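Local coordinates for autophagy-related protein 9 (Schizosaccharomyces pombe, PDB 7D0I) that scrambles phospholipids between the two membrane leaflets as a homotrimer, supplying membrane for the growing autophagosome, at residues Pro364-Thr375 against Trp609-Leu620. The protein carries 1 engineered substitution. Residues are numbered along the deposited sequence; the frame is centred on the assembly and turned at random.
With LMN (Lauryl Maltose Neopentyl Glycol), chain H.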
ATOM      1  N   PRO A 364     -39.119  23.500 -29.328  1.00 51.72           N
ATOM      2  CA  PRO A 364     -38.776  24.451 -30.396  1.00 51.72           C
ATOM      3  C   PRO A 364     -38.741  25.897 -29.936  1.00 51.72           C
ATOM      4  O   PRO A 364     -37.872  26.662 -30.376  1.00 51.72           O
ATOM      5  CB  PRO A 364     -39.879  24.212 -31.435  1.00 51.72           C
ATOM      6  CG  PRO A 364     -40.379  22.836 -31.154  1.00 51.72           C
ATOM      7  CD  PRO A 364     -40.292  22.684 -29.673  1.00 51.72           C
ATOM      8  N   LEU A 365     -39.659  26.300 -29.060  1.00 56.14           N
ATOM      9  CA  LEU A 365     -39.758  27.693 -28.647  1.00 56.14           C
ATOM     10  C   LEU A 365     -39.165  27.942 -27.265  1.00 56.14           C
ATOM     11  O   LEU A 365     -38.339  28.842 -27.100  1.00 56.14           O
ATOM     12  CB  LEU A 365     -41.222  28.147 -28.676  1.00 56.14           C
ATOM     13  CG  LEU A 365     -41.442  29.647 -28.501  1.00 56.14           C
ATOM     14  CD1 LEU A 365     -40.784  30.401 -29.640  1.00 56.14           C
ATOM     15  CD2 LEU A 365     -42.921  29.975 -28.420  1.00 56.14           C
ATOM     16  N   LEU A 366     -39.572  27.157 -26.268  1.00 49.05           N
ATOM     17  CA  LEU A 366     -39.085  27.363 -24.911  1.00 49.05           C
ATOM     18  C   LEU A 366     -37.590  27.098 -24.786  1.00 49.05           C
ATOM     19  O   LEU A 366     -36.968  27.590 -23.839  1.00 49.05           O
ATOM     20  CB  LEU A 366     -39.866  26.471 -23.947  1.00 49.05           C
ATOM     21  CG  LEU A 366     -40.170  27.012 -22.551  1.00 49.05           C
ATOM     22  CD1 LEU A 366     -41.437  26.371 -22.026  1.00 49.05           C
ATOM     23  CD2 LEU A 366     -39.017  26.755 -21.602  1.00 49.05           C
ATOM     24  N   HIS A 367     -37.006  26.342 -25.714  1.00 49.36           N
ATOM     25  CA  HIS A 367     -35.566  26.091 -25.754  1.00 49.36           C
ATOM     26  C   HIS A 367     -35.097  25.364 -24.493  1.00 49.36           C
ATOM     27  O   HIS A 367     -34.189  25.809 -23.788  1.00 49.36           O
ATOM     28  CB  HIS A 367     -34.793  27.398 -25.960  1.00 49.36           C
ATOM     29  CG  HIS A 367     -33.720  27.309 -26.998  1.00 49.36           C
ATOM     30  ND1 HIS A 367     -33.990  27.324 -28.349  1.00 49.36           N
ATOM     31  CD2 HIS A 367     -32.374  27.213 -26.885  1.00 49.36           C
ATOM     32  CE1 HIS A 367     -32.857  27.237 -29.024  1.00 49.36           C
ATOM     33  NE2 HIS A 367     -31.862  27.168 -28.158  1.00 49.36           N
ATOM     34  N   ARG A 368     -35.727  24.228 -24.222  1.00 43.52           N
ATOM     35  CA  ARG A 368     -35.429  23.450 -23.029  1.00 43.52           C
ATOM     36  C   ARG A 368     -35.550  21.967 -23.339  1.00 43.52           C
ATOM     37  O   ARG A 368     -36.494  21.541 -24.008  1.00 43.52           O
ATOM     38  CB  ARG A 368     -36.372  23.811 -21.880  1.00 43.52           C
ATOM     39  CG  ARG A 368     -35.931  23.273 -20.542  1.00 43.52           C
ATOM     40  CD  ARG A 368     -37.065  23.287 -19.549  1.00 43.52           C
ATOM     41  NE  ARG A 368     -36.630  22.828 -18.234  1.00 43.52           N
ATOM     42  CZ  ARG A 368     -36.268  23.640 -17.250  1.00 43.52           C
ATOM     43  NH1 ARG A 368     -35.884  23.141 -16.085  1.00 43.52           N
ATOM     44  NH2 ARG A 368     -36.293  24.952 -17.432  1.00 43.52           N
ATOM     45  N   ARG A 369     -34.593  21.187 -22.848  1.00 32.48           N
ATOM     46  CA  ARG A 369     -34.629  19.737 -22.978  1.00 32.48           C
ATOM     47  C   ARG A 369     -35.462  19.177 -21.834  1.00 32.48           C
ATOM     48  O   ARG A 369     -35.030  19.199 -20.681  1.00 32.48           O
ATOM     49  CB  ARG A 369     -33.224  19.152 -22.947  1.00 32.48           C
ATOM     50  CG  ARG A 369     -32.295  19.642 -24.020  1.00 32.48           C
ATOM     51  CD  ARG A 369     -30.937  19.025 -23.823  1.00 32.48           C
ATOM     52  NE  ARG A 369     -30.936  17.599 -24.123  1.00 32.48           N
ATOM     53  CZ  ARG A 369     -30.159  16.714 -23.514  1.00 32.48           C
ATOM     54  NH1 ARG A 369     -30.210  15.437 -23.850  1.00 32.48           N
ATOM     55  NH2 ARG A 369     -29.337  17.107 -22.556  1.00 32.48           N
ATOM     56  N   ILE A 370     -36.649  18.674 -22.147  1.00 31.76           N
ATOM     57  CA  ILE A 370     -37.529  18.077 -21.156  1.00 31.76           C
ATOM     58  C   ILE A 370     -37.675  16.598 -21.467  1.00 31.76           C
ATOM     59  O   ILE A 370     -37.875  16.218 -22.624  1.00 31.76           O
ATOM     60  CB  ILE A 370     -38.905  18.769 -21.119  1.00 31.76           C
ATOM     61  CG1 ILE A 370     -39.386  19.093 -22.535  1.00 31.76           C
ATOM     62  CG2 ILE A 370     -38.848  20.008 -20.242  1.00 31.76           C
ATOM     63  CD1 ILE A 370     -40.343  18.075 -23.103  1.00 31.76           C
ATOM     64  N   LEU A 371     -37.566  15.768 -20.436  1.00 23.83           N
ATOM     65  CA  LEU A 371     -37.751  14.328 -20.552  1.00 23.83           C
ATOM     66  C   LEU A 371     -38.709  13.919 -19.441  1.00 23.83           C
ATOM     67  O   LEU A 371     -38.284  13.529 -18.356  1.00 23.83           O
ATOM     68  CB  LEU A 371     -36.424  13.603 -20.457  1.00 23.83           C
ATOM     69  CG  LEU A 371     -36.378  12.116 -20.779  1.00 23.83           C
ATOM     70  CD1 LEU A 371     -36.960  11.841 -22.138  1.00 23.83           C
ATOM     71  CD2 LEU A 371     -34.954  11.675 -20.741  1.00 23.83           C
ATOM     72  N   THR A 372     -40.005  14.012 -19.717  1.00 31.78           N
ATOM     73  CA  THR A 372     -41.020  13.590 -18.772  1.00 31.78           C
ATOM     74  C   THR A 372     -41.084  12.068 -18.741  1.00 31.78           C
ATOM     75  O   THR A 372     -40.292  11.376 -19.379  1.00 31.78           O
ATOM     76  CB  THR A 372     -42.366  14.190 -19.159  1.00 31.78           C
ATOM     77  OG1 THR A 372     -42.149  15.454 -19.792  1.00 31.78           O
ATOM     78  CG2 THR A 372     -43.224  14.407 -17.943  1.00 31.78           C
ATOM     79  N   HIS A 373     -42.031  11.525 -17.981  1.00 38.31           N
ATOM     80  CA  HIS A 373     -42.263  10.092 -18.056  1.00 38.31           C
ATOM     81  C   HIS A 373     -43.111   9.735 -19.263  1.00 38.31           C
ATOM     82  O   HIS A 373     -42.936   8.657 -19.840  1.00 38.31           O
ATOM     83  CB  HIS A 373     -42.904   9.579 -16.765  1.00 38.31           C
ATOM     84  CG  HIS A 373     -44.135  10.322 -16.353  1.00 38.31           C
ATOM     85  ND1 HIS A 373     -44.105  11.381 -15.470  1.00 38.31           N
ATOM     86  CD2 HIS A 373     -45.430  10.176 -16.718  1.00 38.31           C
ATOM     87  CE1 HIS A 373     -45.331  11.845 -15.300  1.00 38.31           C
ATOM     88  NE2 HIS A 373     -46.153  11.129 -16.045  1.00 38.31           N
ATOM     89  N   THR A 374     -44.005  10.627 -19.683  1.00 34.59           N
ATOM     90  CA  THR A 374     -44.756  10.375 -20.907  1.00 34.59           C
ATOM     91  C   THR A 374     -43.868  10.478 -22.134  1.00 34.59           C
ATOM     92  O   THR A 374     -44.101   9.771 -23.119  1.00 34.59           O
ATOM     93  CB  THR A 374     -45.921  11.344 -21.035  1.00 34.59           C
ATOM     94  OG1 THR A 374     -45.415  12.681 -21.097  1.00 34.59           O
ATOM     95  CG2 THR A 374     -46.845  11.209 -19.853  1.00 34.59           C
ATOM     96  N   THR A 375     -42.855  11.342 -22.103  1.00 31.67           N
ATOM     97  CA  THR A 375     -41.912  11.406 -23.213  1.00 31.67           C
ATOM     98  C   THR A 375     -41.231  10.065 -23.415  1.00 31.67           C
ATOM     99  O   THR A 375     -41.133   9.568 -24.540  1.00 31.67           O
ATOM    100  CB  THR A 375     -40.865  12.488 -22.970  1.00 31.67           C
ATOM    101  OG1 THR A 375     -41.472  13.611 -22.326  1.00 31.67           O
ATOM    102  CG2 THR A 375     -40.271  12.938 -24.278  1.00 31.67           C
ATOM    103  N   TRP A 609     -42.838  21.059 -14.118  1.00 36.80           N
ATOM    104  CA  TRP A 609     -42.358  20.628 -15.421  1.00 36.80           C
ATOM    105  C   TRP A 609     -42.857  19.245 -15.806  1.00 36.80           C
ATOM    106  O   TRP A 609     -43.080  18.990 -16.985  1.00 36.80           O
ATOM    107  CB  TRP A 609     -40.837  20.669 -15.462  1.00 36.80           C
ATOM    108  CG  TRP A 609     -40.323  22.032 -15.708  1.00 36.80           C
ATOM    109  CD1 TRP A 609     -39.652  22.824 -14.832  1.00 36.80           C
ATOM    110  CD2 TRP A 609     -40.452  22.785 -16.913  1.00 36.80           C
ATOM    111  NE1 TRP A 609     -39.343  24.022 -15.421  1.00 36.80           N
ATOM    112  CE2 TRP A 609     -39.824  24.021 -16.700  1.00 36.80           C
ATOM    113  CE3 TRP A 609     -41.034  22.528 -18.156  1.00 36.80           C
ATOM    114  CZ2 TRP A 609     -39.763  24.999 -17.682  1.00 36.80           C
ATOM    115  CZ3 TRP A 609     -40.973  23.499 -19.125  1.00 36.80           C
ATOM    116  CH2 TRP A 609     -40.343  24.720 -18.884  1.00 36.80           C
ATOM    117  N   GLU A 610     -43.053  18.343 -14.845  1.00 38.65           N
ATOM    118  CA  GLU A 610     -43.641  17.049 -15.156  1.00 38.65           C
ATOM    119  C   GLU A 610     -45.102  17.176 -15.543  1.00 38.65           C
ATOM    120  O   GLU A 610     -45.662  16.237 -16.112  1.00 38.65           O
ATOM    121  CB  GLU A 610     -43.511  16.103 -13.964  1.00 38.65           C
ATOM    122  CG  GLU A 610     -43.490  14.628 -14.320  1.00 38.65           C
ATOM    123  CD  GLU A 610     -42.096  14.125 -14.664  1.00 38.65           C
ATOM    124  OE1 GLU A 610     -41.882  12.896 -14.665  1.00 38.65           O
ATOM    125  OE2 GLU A 610     -41.208  14.962 -14.928  1.00 38.65           O
ATOM    126  N   ILE A 611     -45.734  18.298 -15.216  1.00 41.93           N
ATOM    127  CA  ILE A 611     -47.093  18.555 -15.685  1.00 41.93           C
ATOM    128  C   ILE A 611     -47.094  19.286 -17.019  1.00 41.93           C
ATOM    129  O   ILE A 611     -47.915  18.997 -17.891  1.00 41.93           O
ATOM    130  CB  ILE A 611     -47.881  19.333 -14.615  1.00 41.93           C
ATOM    131  CG1 ILE A 611     -48.057  18.476 -13.369  1.00 41.93           C
ATOM    132  CG2 ILE A 611     -49.226  19.752 -15.150  1.00 41.93           C
ATOM    133  CD1 ILE A 611     -48.694  19.210 -12.222  1.00 41.93           C
ATOM    134  N   LEU A 612     -46.180  20.235 -17.214  1.00 41.49           N
ATOM    135  CA  LEU A 612     -46.134  20.953 -18.481  1.00 41.49           C
ATOM    136  C   LEU A 612     -45.578  20.086 -19.603  1.00 41.49           C
ATOM    137  O   LEU A 612     -45.921  20.289 -20.775  1.00 41.49           O
ATOM    138  CB  LEU A 612     -45.307  22.226 -18.327  1.00 41.49           C
ATOM    139  CG  LEU A 612     -45.370  23.217 -19.486  1.00 41.49           C
ATOM    140  CD1 LEU A 612     -46.792  23.684 -19.689  1.00 41.49           C
ATOM    141  CD2 LEU A 612     -44.458  24.396 -19.222  1.00 41.49           C
ATOM    142  N   GLY A 613     -44.738  19.104 -19.275  1.00 39.05           N
ATOM    143  CA  GLY A 613     -44.197  18.237 -20.301  1.00 39.05           C
ATOM    144  C   GLY A 613     -45.215  17.263 -20.843  1.00 39.05           C
ATOM    145  O   GLY A 613     -45.177  16.920 -22.024  1.00 39.05           O
ATOM    146  N   ILE A 614     -46.138  16.804 -20.001  1.00 39.15           N
ATOM    147  CA  ILE A 614     -47.213  15.962 -20.506  1.00 39.15           C
ATOM    148  C   ILE A 614     -48.028  16.715 -21.543  1.00 39.15           C
ATOM    149  O   ILE A 614     -48.581  16.115 -22.468  1.00 39.15           O
ATOM    150  CB  ILE A 614     -48.079  15.460 -19.340  1.00 39.15           C
ATOM    151  CG1 ILE A 614     -47.228  14.628 -18.390  1.00 39.15           C
ATOM    152  CG2 ILE A 614     -49.239  14.637 -19.847  1.00 39.15           C
ATOM    153  CD1 ILE A 614     -48.007  14.022 -17.271  1.00 39.15           C
ATOM    154  N   LEU A 615     -48.091  18.039 -21.425  1.00 39.42           N
ATOM    155  CA  LEU A 615     -48.789  18.838 -22.421  1.00 39.42           C
ATOM    156  C   LEU A 615     -47.928  19.079 -23.650  1.00 39.42           C
ATOM    157  O   LEU A 615     -48.432  19.059 -24.776  1.00 39.42           O
ATOM    158  CB  LEU A 615     -49.222  20.171 -21.816  1.00 39.42           C
ATOM    159  CG  LEU A 615     -50.238  20.105 -20.681  1.00 39.42           C
ATOM    160  CD1 LEU A 615     -50.529  21.494 -20.163  1.00 39.42           C
ATOM    161  CD2 LEU A 615     -51.506  19.434 -21.159  1.00 39.42           C
ATOM    162  N   LEU A 616     -46.636  19.312 -23.460  1.00 39.05           N
ATOM    163  CA  LEU A 616     -45.774  19.692 -24.569  1.00 39.05           C
ATOM    164  C   LEU A 616     -45.143  18.513 -25.302  1.00 39.05           C
ATOM    165  O   LEU A 616     -44.402  18.735 -26.263  1.00 39.05           O
ATOM    166  CB  LEU A 616     -44.675  20.632 -24.077  1.00 39.05           C
ATOM    167  CG  LEU A 616     -45.189  22.002 -23.650  1.00 39.05           C
ATOM    168  CD1 LEU A 616     -44.042  22.926 -23.321  1.00 39.05           C
ATOM    169  CD2 LEU A 616     -46.057  22.592 -24.744  1.00 39.05           C
ATOM    170  N   THR A 617     -45.401  17.277 -24.885  1.00 37.76           N
ATOM    171  CA  THR A 617     -44.827  16.154 -25.620  1.00 37.76           C
ATOM    172  C   THR A 617     -45.422  15.975 -27.014  1.00 37.76           C
ATOM    173  O   THR A 617     -44.700  15.527 -27.913  1.00 37.76           O
ATOM    174  CB  THR A 617     -44.966  14.843 -24.848  1.00 37.76           C
ATOM    175  OG1 THR A 617     -46.257  14.762 -24.238  1.00 37.76           O
ATOM    176  CG2 THR A 617     -43.906  14.752 -23.790  1.00 37.76           C
ATOM    177  N   PRO A 618     -46.704  16.265 -27.254  1.00 36.43           N
ATOM    178  CA  PRO A 618     -47.175  16.258 -28.644  1.00 36.43           C
ATOM    179  C   PRO A 618     -46.434  17.230 -29.537  1.00 36.43           C
ATOM    180  O   PRO A 618     -46.280  16.960 -30.732  1.00 36.43           O
ATOM    181  CB  PRO A 618     -48.655  16.621 -28.505  1.00 36.43           C
ATOM    182  CG  PRO A 618     -49.024  16.043 -27.215  1.00 36.43           C
ATOM    183  CD  PRO A 618     -47.847  16.295 -26.324  1.00 36.43           C
ATOM    184  N   VAL A 619     -45.951  18.347 -28.993  1.00 34.87           N
ATOM    185  CA  VAL A 619     -45.117  19.250 -29.784  1.00 34.87           C
ATOM    186  C   VAL A 619     -43.880  18.519 -30.283  1.00 34.87           C
ATOM    187  O   VAL A 619     -43.509  18.616 -31.460  1.00 34.87           O
ATOM    188  CB  VAL A 619     -44.745  20.494 -28.962  1.00 34.87           C
ATOM    189  CG1 VAL A 619     -43.599  21.225 -29.615  1.00 34.87           C
ATOM    190  CG2 VAL A 619     -45.944  21.403 -28.830  1.00 34.87           C
ATOM    191  N   LEU A 620     -43.234  17.759 -29.399  1.00 31.42           N
ATOM    192  CA  LEU A 620     -42.089  16.954 -29.810  1.00 31.42           C
ATOM    193  C   LEU A 620     -42.495  15.913 -30.840  1.00 31.42           C
ATOM    194  O   LEU A 620     -41.897  15.820 -31.916  1.00 31.42           O
ATOM    195  CB  LEU A 620     -41.459  16.280 -28.594  1.00 31.42           C
ATOM    196  CG  LEU A 620     -40.783  17.164 -27.554  1.00 31.42           C
ATOM    197  CD1 LEU A 620     -40.255  16.312 -26.433  1.00 31.42           C
ATOM    198  CD2 LEU A 620     -39.664  17.946 -28.180  1.00 31.42           C
TER
HETATM  199  C1  LMN H 802     -45.643   6.366 -13.652  1.00 61.50           C
HETATM  200  O1  LMN H 802     -46.129   5.151 -13.695  1.00 61.50           O
HETATM  201  C2  LMN H 802     -44.571   6.484 -12.543  1.00 61.50           C
HETATM  202  O2  LMN H 802     -43.416   5.760 -12.965  1.00 61.50           O
HETATM  203  C3  LMN H 802     -44.153   7.891 -12.224  1.00 61.50           C
HETATM  204  O3  LMN H 802     -43.470   7.837 -10.924  1.00 61.50           O
HETATM  205  C4  LMN H 802     -45.242   8.882 -12.142  1.00 61.50           C
HETATM  206  O4  LMN H 802     -44.664  10.259 -12.247  1.00 61.50           O
HETATM  207  C5  LMN H 802     -46.239   8.735 -13.234  1.00 61.50           C
HETATM  208  O5  LMN H 802     -46.769   7.362 -13.301  1.00 61.50           O
HETATM  209  C6  LMN H 802     -47.414   9.689 -13.018  1.00 61.50           C
HETATM  210  O6  LMN H 802     -48.391   9.440 -14.005  1.00 61.50           O
HETATM  211  CAA LMN H 802     -57.567   8.175 -14.839  1.00 61.50           C
HETATM  212  CAB LMN H 802     -54.061  -2.141 -21.256  1.00 61.50           C
HETATM  213  OAI LMN H 802     -45.736  12.084  -7.223  1.00 61.50           O
HETATM  214  OAJ LMN H 802     -40.784  -2.323  -9.715  1.00 61.50           O
HETATM  215  OAL LMN H 802     -45.819   5.053  -9.604  1.00 61.50           O
HETATM  216  OAN LMN H 802     -43.246  -0.318 -10.722  1.00 61.50           O
HETATM  217  OAP LMN H 802     -45.874   0.115 -11.283  1.00 61.50           O
HETATM  218  OAQ LMN H 802     -43.255  13.374  -7.971  1.00 61.50           O
HETATM  219  OAR LMN H 802     -40.622  -1.204  -5.724  1.00 61.50           O
HETATM  220  OAS LMN H 802     -41.348  11.704  -9.151  1.00 61.50           O
HETATM  221  OAT LMN H 802     -41.169   1.425  -4.958  1.00 61.50           O
HETATM  222  OAU LMN H 802     -42.307  11.283 -12.066  1.00 61.50           O
HETATM  223  OAV LMN H 802     -43.397   2.435  -6.864  1.00 61.50           O
HETATM  224  CAW LMN H 802     -56.180   8.150 -14.159  1.00 61.50           C
HETATM  225  CAX LMN H 802     -52.948  -1.394 -20.489  1.00 61.50           C
HETATM  226  CAY LMN H 802     -55.149   8.853 -15.081  1.00 61.50           C
HETATM  227  CAZ LMN H 802     -53.495  -0.936 -19.115  1.00 61.50           C
HETATM  228  CBA LMN H 802     -53.695   8.502 -14.659  1.00 61.50           C
HETATM  229  CBB LMN H 802     -52.387  -0.163 -18.347  1.00 61.50           C
HETATM  230  CBC LMN H 802     -53.669   7.269 -13.706  1.00 61.50           C
HETATM  231  CBD LMN H 802     -51.224  -1.135 -17.998  1.00 61.50           C
HETATM  232  CBE LMN H 802     -52.399   7.334 -12.808  1.00 61.50           C
HETATM  233  CBF LMN H 802     -50.606  -0.711 -16.631  1.00 61.50           C
HETATM  234  CBG LMN H 802     -51.156   7.656 -13.691  1.00 61.50           C
HETATM  235  CBH LMN H 802     -49.309   0.122 -16.868  1.00 61.50           C
HETATM  236  CBI LMN H 802     -50.625   6.323 -14.311  1.00 61.50           C
HETATM  237  CBJ LMN H 802     -49.530   1.563 -16.304  1.00 61.50           C
HETATM  238  CBK LMN H 802     -50.131   5.377 -13.160  1.00 61.50           C
HETATM  239  CBL LMN H 802     -48.150   2.157 -15.846  1.00 61.50           C
HETATM  240  CBM LMN H 802     -46.089  11.962  -8.580  1.00 61.50           C
HETATM  241  CBN LMN H 802     -40.369  -1.249  -8.899  1.00 61.50           C
HETATM  242  CBP LMN H 802     -45.063   3.929  -9.210  1.00 61.50           C
HETATM  243  CBQ LMN H 802     -49.757   3.977 -13.765  1.00 61.50           C
HETATM  244  CBR LMN H 802     -47.710   3.561 -15.275  1.00 61.50           C
HETATM  245  CBS LMN H 802     -47.460   5.042 -13.164  1.00 61.50           C
HETATM  246  CBT LMN H 802     -47.801   2.493 -12.885  1.00 61.50           C
HETATM  247  OBV LMN H 802     -46.544   1.933 -13.303  1.00 61.50           O
HETATM  248  OBX LMN H 802     -45.842   2.907 -11.263  1.00 61.50           O
HETATM  249  OBY LMN H 802     -45.158  12.056 -10.817  1.00 61.50           O
HETATM  250  OBZ LMN H 802     -42.411   0.043  -8.679  1.00 61.50           O
HETATM  251  OCB LMN H 802     -42.607   2.322  -9.464  1.00 61.50           O
HETATM  252  CCC LMN H 802     -45.020  12.581  -9.437  1.00 61.50           C
HETATM  253  CCD LMN H 802     -41.481  -0.860  -7.964  1.00 61.50           C
HETATM  254  CCF LMN H 802     -44.643   3.167 -10.430  1.00 61.50           C
HETATM  255  CCH LMN H 802     -43.670   1.012 -11.187  1.00 61.50           C
HETATM  256  CCJ LMN H 802     -45.454   2.157 -12.455  1.00 61.50           C
HETATM  257  CCL LMN H 802     -44.877   0.818 -12.038  1.00 61.50           C
HETATM  258  CCM LMN H 802     -48.187   3.763 -13.778  1.00 61.50           C
HETATM  259  CCN LMN H 802     -43.648  12.275  -8.817  1.00 61.50           C
HETATM  260  CCO LMN H 802     -40.879  -0.197  -6.721  1.00 61.50           C
HETATM  261  CCQ LMN H 802     -43.898   1.887 -10.024  1.00 61.50           C
HETATM  262  CCR LMN H 802     -44.423  10.784 -10.989  1.00 61.50           C
HETATM  263  CCS LMN H 802     -41.967   1.454  -8.574  1.00 61.50           C
HETATM  264  CCT LMN H 802     -42.590  12.063  -9.838  1.00 61.50           C
HETATM  265  CCU LMN H 802     -41.781   0.845  -6.157  1.00 61.50           C
HETATM  266  CCV LMN H 802     -42.913  10.976 -10.798  1.00 61.50           C
HETATM  267  CCW LMN H 802     -42.069   1.940  -7.121  1.00 61.50           C
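Trp609 takes the guanidinium of Arg368 flat on one face of its indole, the planes 21° apart, in a cation-pi stack with CZ 3.9 Å from the centroid of the five-membered ring. With CG anti to the backbone N (chi1 -167°) and the chain extended from CG to NE, Arg368 runs over the indole, CD above its six-membered ring. Leu366 CD2 meets the indole at its edge, 3.6 Å from CH2, while CG2 of Ile370 approaches CE3. One residue on, the bent chain of Glu610 brings OE1 to 2.8 Å from ND1 of His373, a His-carboxylate hydrogen bond lying near the imidazole plane, on the anti side of the carboxylate but tilted 30° out of its plane. One sugar ring of a bound lauryl maltose neopentyl glycol packs over a face of that imidazole, so the pair helps line a detergent pocket; an alanine at His373 would probably leave Glu610 OE1 without this donor and the sugar without its flat support. Here helix 603-624, probably intramembrane, meets the loop before helix 373-382 and the first turn of that helix. Gly613 CA lies 3.5 Å from Thr372 OG1. Ile614 sets CG1 against Thr374 CG2 and CD1 near His373. CG2 of Thr617 touches OG1 of both Thr374 and Thr375. Val619 CG1 then rests 3.6 Å from Pro364 CD, and Leu620 CD1 meets CD1 of Ile370 at 3.8 Å.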